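Local coordinates for protein glycoside hydrolase family 31 (Kribbella flavida DSM 17836, PDB 5X3I) that hydrolyses alpha-1,3-glucosidic linkages of the cyclic tetrasaccharide cyclobis-(1-6)-alpha-nigerosyl, releasing isomaltose inside the cell, at residues M440-T453 and Y496-L508. The protein carries 1 engineered substitution. Numbering follows the deposited sequence.
With GOL (glycerol), chain P; SO4 (sulfate ion), chain I.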
loop_
_atom_site.group_PDB
_atom_site.type_symbol
_atom_site.label_atom_id
_atom_site.label_comp_id
_atom_site.label_asym_id
_atom_site.label_seq_id
_atom_site.Cartn_x
_atom_site.Cartn_y
_atom_site.Cartn_z
ATOM N N MET A 440 16.500 -8.572 -0.306
ATOM C CA MET A 440 15.877 -7.450 -1.002
ATOM C C MET A 440 16.897 -6.786 -1.912
ATOM O O MET A 440 17.948 -6.379 -1.441
ATOM C CB MET A 440 15.321 -6.414 -0.016
ATOM C CG MET A 440 14.132 -6.861 0.836
ATOM S SD MET A 440 13.618 -5.581 2.019
ATOM C CE MET A 440 12.724 -4.457 0.954
ATOM N N PRO A 441 16.591 -6.659 -3.215
ATOM C CA PRO A 441 17.544 -5.919 -4.049
ATOM C C PRO A 441 17.592 -4.468 -3.596
ATOM O O PRO A 441 16.562 -3.914 -3.232
ATOM C CB PRO A 441 16.962 -6.048 -5.463
ATOM C CG PRO A 441 15.505 -6.201 -5.249
ATOM C CD PRO A 441 15.348 -6.969 -3.935
ATOM N N ASP A 442 18.747 -3.833 -3.643
ATOM C CA ASP A 442 18.769 -2.491 -3.120
ATOM C C ASP A 442 18.476 -1.560 -4.276
ATOM O O ASP A 442 19.369 -1.128 -4.989
ATOM C CB ASP A 442 20.154 -2.225 -2.511
ATOM C CG ASP A 442 20.273 -0.882 -1.827
ATOM O OD1 ASP A 442 19.412 -0.007 -1.993
ATOM O OD2 ASP A 442 21.281 -0.705 -1.123
ATOM N N LEU A 443 17.242 -1.088 -4.307
ATOM C CA LEU A 443 16.723 -0.378 -5.468
ATOM C C LEU A 443 16.902 1.108 -5.230
ATOM O O LEU A 443 16.465 1.928 -6.023
ATOM C CB LEU A 443 15.256 -0.747 -5.736
ATOM C CG LEU A 443 15.032 -2.213 -6.146
ATOM C CD1 LEU A 443 13.564 -2.550 -6.211
ATOM C CD2 LEU A 443 15.727 -2.550 -7.478
ATOM N N SER A 444 17.548 1.440 -4.114
ATOM C CA SER A 444 17.838 2.833 -3.801
ATOM C C SER A 444 18.879 3.448 -4.732
ATOM O O SER A 444 19.013 4.660 -4.772
ATOM C CB SER A 444 18.316 2.979 -2.351
ATOM O OG SER A 444 19.692 2.681 -2.220
ATOM N N VAL A 445 19.632 2.625 -5.456
ATOM C CA VAL A 445 20.639 3.170 -6.365
ATOM C C VAL A 445 20.531 2.609 -7.787
ATOM O O VAL A 445 20.096 1.478 -8.003
ATOM C CB VAL A 445 22.073 2.932 -5.849
ATOM C CG1 VAL A 445 22.299 3.679 -4.533
ATOM C CG2 VAL A 445 22.342 1.462 -5.690
ATOM N N GLN A 446 20.961 3.418 -8.746
ATOM C CA GLN A 446 20.736 3.140 -10.151
ATOM C C GLN A 446 21.350 1.817 -10.628
ATOM O O GLN A 446 20.698 1.084 -11.369
ATOM C CB GLN A 446 21.268 4.294 -11.004
ATOM C CG GLN A 446 20.851 4.202 -12.464
ATOM C CD GLN A 446 19.348 4.221 -12.649
ATOM O OE1 GLN A 446 18.673 5.163 -12.254
ATOM N NE2 GLN A 446 18.819 3.172 -13.259
ATOM N N ARG A 447 22.580 1.506 -10.200
ATOM C CA ARG A 447 23.264 0.314 -10.698
ATOM C C ARG A 447 22.490 -0.957 -10.354
ATOM O O ARG A 447 22.448 -1.891 -11.141
ATOM C CB ARG A 447 24.709 0.218 -10.175
ATOM C CG ARG A 447 24.876 -0.002 -8.667
ATOM C CD ARG A 447 26.349 -0.097 -8.270
ATOM N NE ARG A 447 26.951 -1.377 -8.631
ATOM C CZ ARG A 447 27.003 -2.435 -7.831
ATOM N NH1 ARG A 447 27.565 -3.553 -8.246
ATOM N NH2 ARG A 447 26.499 -2.378 -6.611
ATOM N N THR A 448 21.881 -0.996 -9.177
ATOM C CA THR A 448 21.126 -2.174 -8.790
ATOM C C THR A 448 19.719 -2.178 -9.398
ATOM O O THR A 448 19.215 -3.235 -9.747
ATOM C CB THR A 448 21.073 -2.304 -7.274
ATOM O OG1 THR A 448 22.407 -2.476 -6.792
ATOM C CG2 THR A 448 20.253 -3.504 -6.853
ATOM N N ARG A 449 19.090 -1.014 -9.531
ATOM C CA ARG A 449 17.847 -0.938 -10.284
ATOM C C ARG A 449 18.090 -1.507 -11.696
ATOM O O ARG A 449 17.314 -2.331 -12.155
ATOM C CB ARG A 449 17.295 0.494 -10.348
ATOM C CG ARG A 449 16.754 1.021 -8.994
ATOM C CD ARG A 449 15.879 2.251 -9.136
ATOM N NE ARG A 449 16.594 3.416 -9.650
ATOM C CZ ARG A 449 17.216 4.322 -8.897
ATOM N NH1 ARG A 449 17.234 4.197 -7.566
ATOM N NH2 ARG A 449 17.834 5.346 -9.476
ATOM N N ASP A 450 19.195 -1.109 -12.324
ATOM C CA ASP A 450 19.607 -1.652 -13.627
ATOM C C ASP A 450 19.759 -3.172 -13.601
ATOM O O ASP A 450 19.172 -3.865 -14.421
ATOM C CB ASP A 450 20.936 -1.048 -14.095
ATOM C CG ASP A 450 20.821 0.408 -14.493
ATOM O OD1 ASP A 450 19.715 0.965 -14.519
ATOM O OD2 ASP A 450 21.866 0.997 -14.792
ATOM N N TRP A 451 20.573 -3.661 -12.669
ATOM C CA TRP A 451 20.872 -5.088 -12.561
ATOM C C TRP A 451 19.623 -5.932 -12.333
ATOM O O TRP A 451 19.419 -6.938 -12.998
ATOM C CB TRP A 451 21.875 -5.336 -11.430
ATOM C CG TRP A 451 22.376 -6.746 -11.367
ATOM C CD1 TRP A 451 23.375 -7.292 -12.117
ATOM C CD2 TRP A 451 21.911 -7.783 -10.504
ATOM N NE1 TRP A 451 23.558 -8.603 -11.778
ATOM C CE2 TRP A 451 22.670 -8.933 -10.791
ATOM C CE3 TRP A 451 20.926 -7.856 -9.520
ATOM C CZ2 TRP A 451 22.479 -10.134 -10.127
ATOM C CZ3 TRP A 451 20.737 -9.054 -8.859
ATOM C CH2 TRP A 451 21.511 -10.174 -9.162
ATOM N N TRP A 452 18.790 -5.510 -11.391
ATOM C CA TRP A 452 17.562 -6.231 -11.063
ATOM C C TRP A 452 16.575 -6.279 -12.241
ATOM O O TRP A 452 16.084 -7.341 -12.602
ATOM C CB TRP A 452 16.874 -5.589 -9.855
ATOM C CG TRP A 452 15.675 -6.337 -9.349
ATOM C CD1 TRP A 452 14.375 -5.978 -9.476
ATOM C CD2 TRP A 452 15.682 -7.559 -8.609
ATOM N NE1 TRP A 452 13.564 -6.903 -8.864
ATOM C CE2 TRP A 452 14.347 -7.887 -8.330
ATOM C CE3 TRP A 452 16.690 -8.408 -8.157
ATOM C CZ2 TRP A 452 13.990 -9.033 -7.612
ATOM C CZ3 TRP A 452 16.333 -9.555 -7.456
ATOM C CH2 TRP A 452 14.995 -9.851 -7.189
ATOM N N THR A 453 16.294 -5.114 -12.811
ATOM C CA THR A 453 15.325 -5.015 -13.891
ATOM C C THR A 453 15.856 -5.651 -15.181
ATOM O O THR A 453 15.066 -6.099 -16.012
ATOM C CB THR A 453 14.912 -3.545 -14.168
ATOM O OG1 THR A 453 16.064 -2.755 -14.470
ATOM C CG2 THR A 453 14.193 -2.944 -12.946
ATOM N N TYR A 496 11.509 2.503 0.245
ATOM C CA TYR A 496 11.738 1.334 -0.589
ATOM C C TYR A 496 10.657 1.123 -1.659
ATOM O O TYR A 496 11.015 0.964 -2.801
ATOM C CB TYR A 496 11.879 0.049 0.237
ATOM C CG TYR A 496 12.396 -1.092 -0.621
ATOM C CD1 TYR A 496 13.750 -1.251 -0.843
ATOM C CD2 TYR A 496 11.521 -1.974 -1.240
ATOM C CE1 TYR A 496 14.230 -2.264 -1.631
ATOM C CE2 TYR A 496 11.987 -2.991 -2.043
ATOM C CZ TYR A 496 13.339 -3.128 -2.240
ATOM O OH TYR A 496 13.805 -4.148 -3.013
ATOM N N PRO A 497 9.357 1.140 -1.298
ATOM C CA PRO A 497 8.364 0.904 -2.357
ATOM C C PRO A 497 8.344 1.985 -3.442
ATOM O O PRO A 497 7.950 1.666 -4.565
ATOM C CB PRO A 497 7.031 0.876 -1.604
ATOM C CG PRO A 497 7.303 1.633 -0.305
ATOM C CD PRO A 497 8.717 1.263 0.025
ATOM N N VAL A 498 8.752 3.212 -3.116
ATOM C CA VAL A 498 8.912 4.253 -4.124
ATOM C C VAL A 498 9.996 3.884 -5.147
ATOM O O VAL A 498 9.747 3.938 -6.352
ATOM C CB VAL A 498 9.282 5.625 -3.519
ATOM C CG1 VAL A 498 9.118 6.709 -4.594
ATOM C CG2 VAL A 498 8.427 5.942 -2.291
ATOM N N HIS A 499 11.184 3.530 -4.658
ATOM C CA HIS A 499 12.285 3.087 -5.505
ATOM C C HIS A 499 11.855 1.904 -6.376
ATOM O O HIS A 499 12.234 1.813 -7.538
ATOM C CB HIS A 499 13.509 2.668 -4.675
ATOM C CG HIS A 499 14.128 3.775 -3.877
ATOM N ND1 HIS A 499 14.435 5.006 -4.414
ATOM C CD2 HIS A 499 14.517 3.827 -2.576
ATOM C CE1 HIS A 499 14.979 5.770 -3.482
ATOM N NE2 HIS A 499 15.047 5.076 -2.359
ATOM N N TYR A 500 11.061 1.018 -5.783
ATOM C CA TYR A 500 10.622 -0.224 -6.412
ATOM C C TYR A 500 9.718 0.050 -7.617
ATOM O O TYR A 500 10.006 -0.394 -8.708
ATOM C CB TYR A 500 9.915 -1.094 -5.368
ATOM C CG TYR A 500 9.228 -2.356 -5.839
ATOM C CD1 TYR A 500 9.769 -3.165 -6.830
ATOM C CD2 TYR A 500 8.055 -2.776 -5.224
ATOM C CE1 TYR A 500 9.132 -4.334 -7.217
ATOM C CE2 TYR A 500 7.418 -3.926 -5.605
ATOM C CZ TYR A 500 7.952 -4.712 -6.589
ATOM O OH TYR A 500 7.295 -5.866 -6.926
ATOM N N ALA A 501 8.655 0.810 -7.403
ATOM C CA ALA A 501 7.794 1.266 -8.482
ATOM C C ALA A 501 8.575 1.976 -9.591
ATOM O O ALA A 501 8.418 1.670 -10.781
ATOM C CB ALA A 501 6.716 2.186 -7.931
ATOM N N ARG A 502 9.400 2.929 -9.185
ATOM C CA ARG A 502 10.216 3.719 -10.092
ATOM C C ARG A 502 11.120 2.824 -10.948
ATOM O O ARG A 502 11.285 3.063 -12.142
ATOM C CB ARG A 502 11.052 4.732 -9.292
ATOM C CG ARG A 502 11.990 5.615 -10.106
ATOM C CD ARG A 502 13.419 5.085 -10.087
ATOM N NE ARG A 502 14.327 5.931 -10.848
ATOM C CZ ARG A 502 15.026 6.940 -10.344
ATOM N NH1 ARG A 502 15.825 7.646 -11.135
ATOM N NH2 ARG A 502 14.934 7.248 -9.060
ATOM N N ALA A 503 11.710 1.806 -10.328
ATOM C CA ALA A 503 12.616 0.916 -11.044
ATOM C C ALA A 503 11.901 0.234 -12.214
ATOM O O ALA A 503 12.428 0.176 -13.305
ATOM C CB ALA A 503 13.205 -0.113 -10.117
ATOM N N PHE A 504 10.700 -0.279 -11.988
ATOM C CA PHE A 504 10.019 -0.957 -13.080
ATOM C C PHE A 504 9.352 0.032 -14.044
ATOM O O PHE A 504 9.252 -0.246 -15.246
ATOM C CB PHE A 504 9.056 -2.003 -12.523
ATOM C CG PHE A 504 9.780 -3.250 -12.077
ATOM C CD1 PHE A 504 10.040 -4.276 -12.975
ATOM C CD2 PHE A 504 10.293 -3.353 -10.792
ATOM C CE1 PHE A 504 10.763 -5.400 -12.593
ATOM C CE2 PHE A 504 11.017 -4.480 -10.415
ATOM C CZ PHE A 504 11.238 -5.504 -11.315
ATOM N N GLY A 505 8.975 1.205 -13.543
ATOM C CA GLY A 505 8.575 2.296 -14.417
ATOM C C GLY A 505 9.670 2.593 -15.436
ATOM O O GLY A 505 9.410 2.685 -16.640
ATOM N N ASP A 506 10.901 2.699 -14.950
ATOM C CA ASP A 506 12.053 3.008 -15.790
ATOM C C ASP A 506 12.387 1.894 -16.790
ATOM O O ASP A 506 12.791 2.183 -17.906
ATOM C CB ASP A 506 13.285 3.306 -14.933
ATOM C CG ASP A 506 13.297 4.735 -14.396
ATOM O OD1 ASP A 506 12.403 5.526 -14.761
ATOM O OD2 ASP A 506 14.213 5.063 -13.630
ATOM N N LEU A 507 12.251 0.640 -16.373
ATOM C CA LEU A 507 12.407 -0.479 -17.301
ATOM C C LEU A 507 11.477 -0.318 -18.505
ATOM O O LEU A 507 11.914 -0.387 -19.640
ATOM C CB LEU A 507 12.132 -1.816 -16.610
ATOM C CG LEU A 507 12.117 -3.018 -17.560
ATOM C CD1 LEU A 507 13.486 -3.174 -18.241
ATOM C CD2 LEU A 507 11.713 -4.285 -16.828
ATOM N N LEU A 508 10.202 -0.090 -18.227
ATOM C CA LEU A 508 9.190 0.099 -19.250
ATOM C C LEU A 508 9.557 1.291 -20.147
ATOM O O LEU A 508 9.593 1.148 -21.360
ATOM C CB LEU A 508 7.815 0.273 -18.607
ATOM C CG LEU A 508 7.204 -1.030 -18.082
ATOM C CD1 LEU A 508 6.100 -0.765 -17.082
ATOM C CD2 LEU A 508 6.689 -1.899 -19.263
HETATM C C1 GOL P . 16.631 0.272 -14.075
HETATM O O1 GOL P . 15.384 0.567 -13.449
HETATM C C2 GOL P . 16.748 0.463 -15.599
HETATM O O2 GOL P . 15.793 -0.296 -16.353
HETATM C C3 GOL P . 16.673 1.945 -15.951
HETATM O O3 GOL P . 17.088 2.157 -17.282
HETATM S S SO4 I . 17.089 10.315 -8.782
HETATM O O1 SO4 I . 15.918 10.636 -9.589
HETATM O O2 SO4 I . 17.966 9.407 -9.514
HETATM O O3 SO4 I . 17.811 11.541 -8.455
HETATM O O4 SO4 I . 16.648 9.685 -7.549
HETATM O O HOH W 1 15.794 3.136 -12.399
HETATM O O HOH W 2 16.358 6.699 -13.959
#
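The guanidinium groups of Arg449 and Arg502 lie flat on one another, planes 17° apart, with Arg449 NH2 3.3 Å from Arg502 CZ; backbone atoms of Val445 and Gln446 lie over the other face of Arg449. At its edge, Arg449 NH1 donates to Leu443 O (2.8 Å), which lies in the guanidinium plane, while NH2 meets Gln446 OE1 from above the amide plane. Arg502 spends its edge on a salt bridge from NE to Asp506 OD2 (2.9 Å) and on a sulfate, probably from the crystallisation liquor. Met440 CE sits over the centre of the Tyr496 ring, brought there by a bend at chi3 (77°), and Tyr496 OH donates to Pro441 O (2.8 Å), in the carbonyl plane. Ser444 CA covers a face of His499, and Thr453 CG2 a face of Phe504, whose edge meets the Trp452 rim. Replacing Arg449 by alanine would probably leave Leu443 O without this donor and Arg502 without its stacking partner. The two helices, crossing at -61°, belong to the family 31 TIM barrel; Tyr500, against Leu443 CD1, hydrogen-bonds through OH to Ala471 O, an engineered substitution at the probable nucleophile position. Asp506, Leu443 O and Gln446 OE1, with the sulfate added, probably offset the pair's like charges.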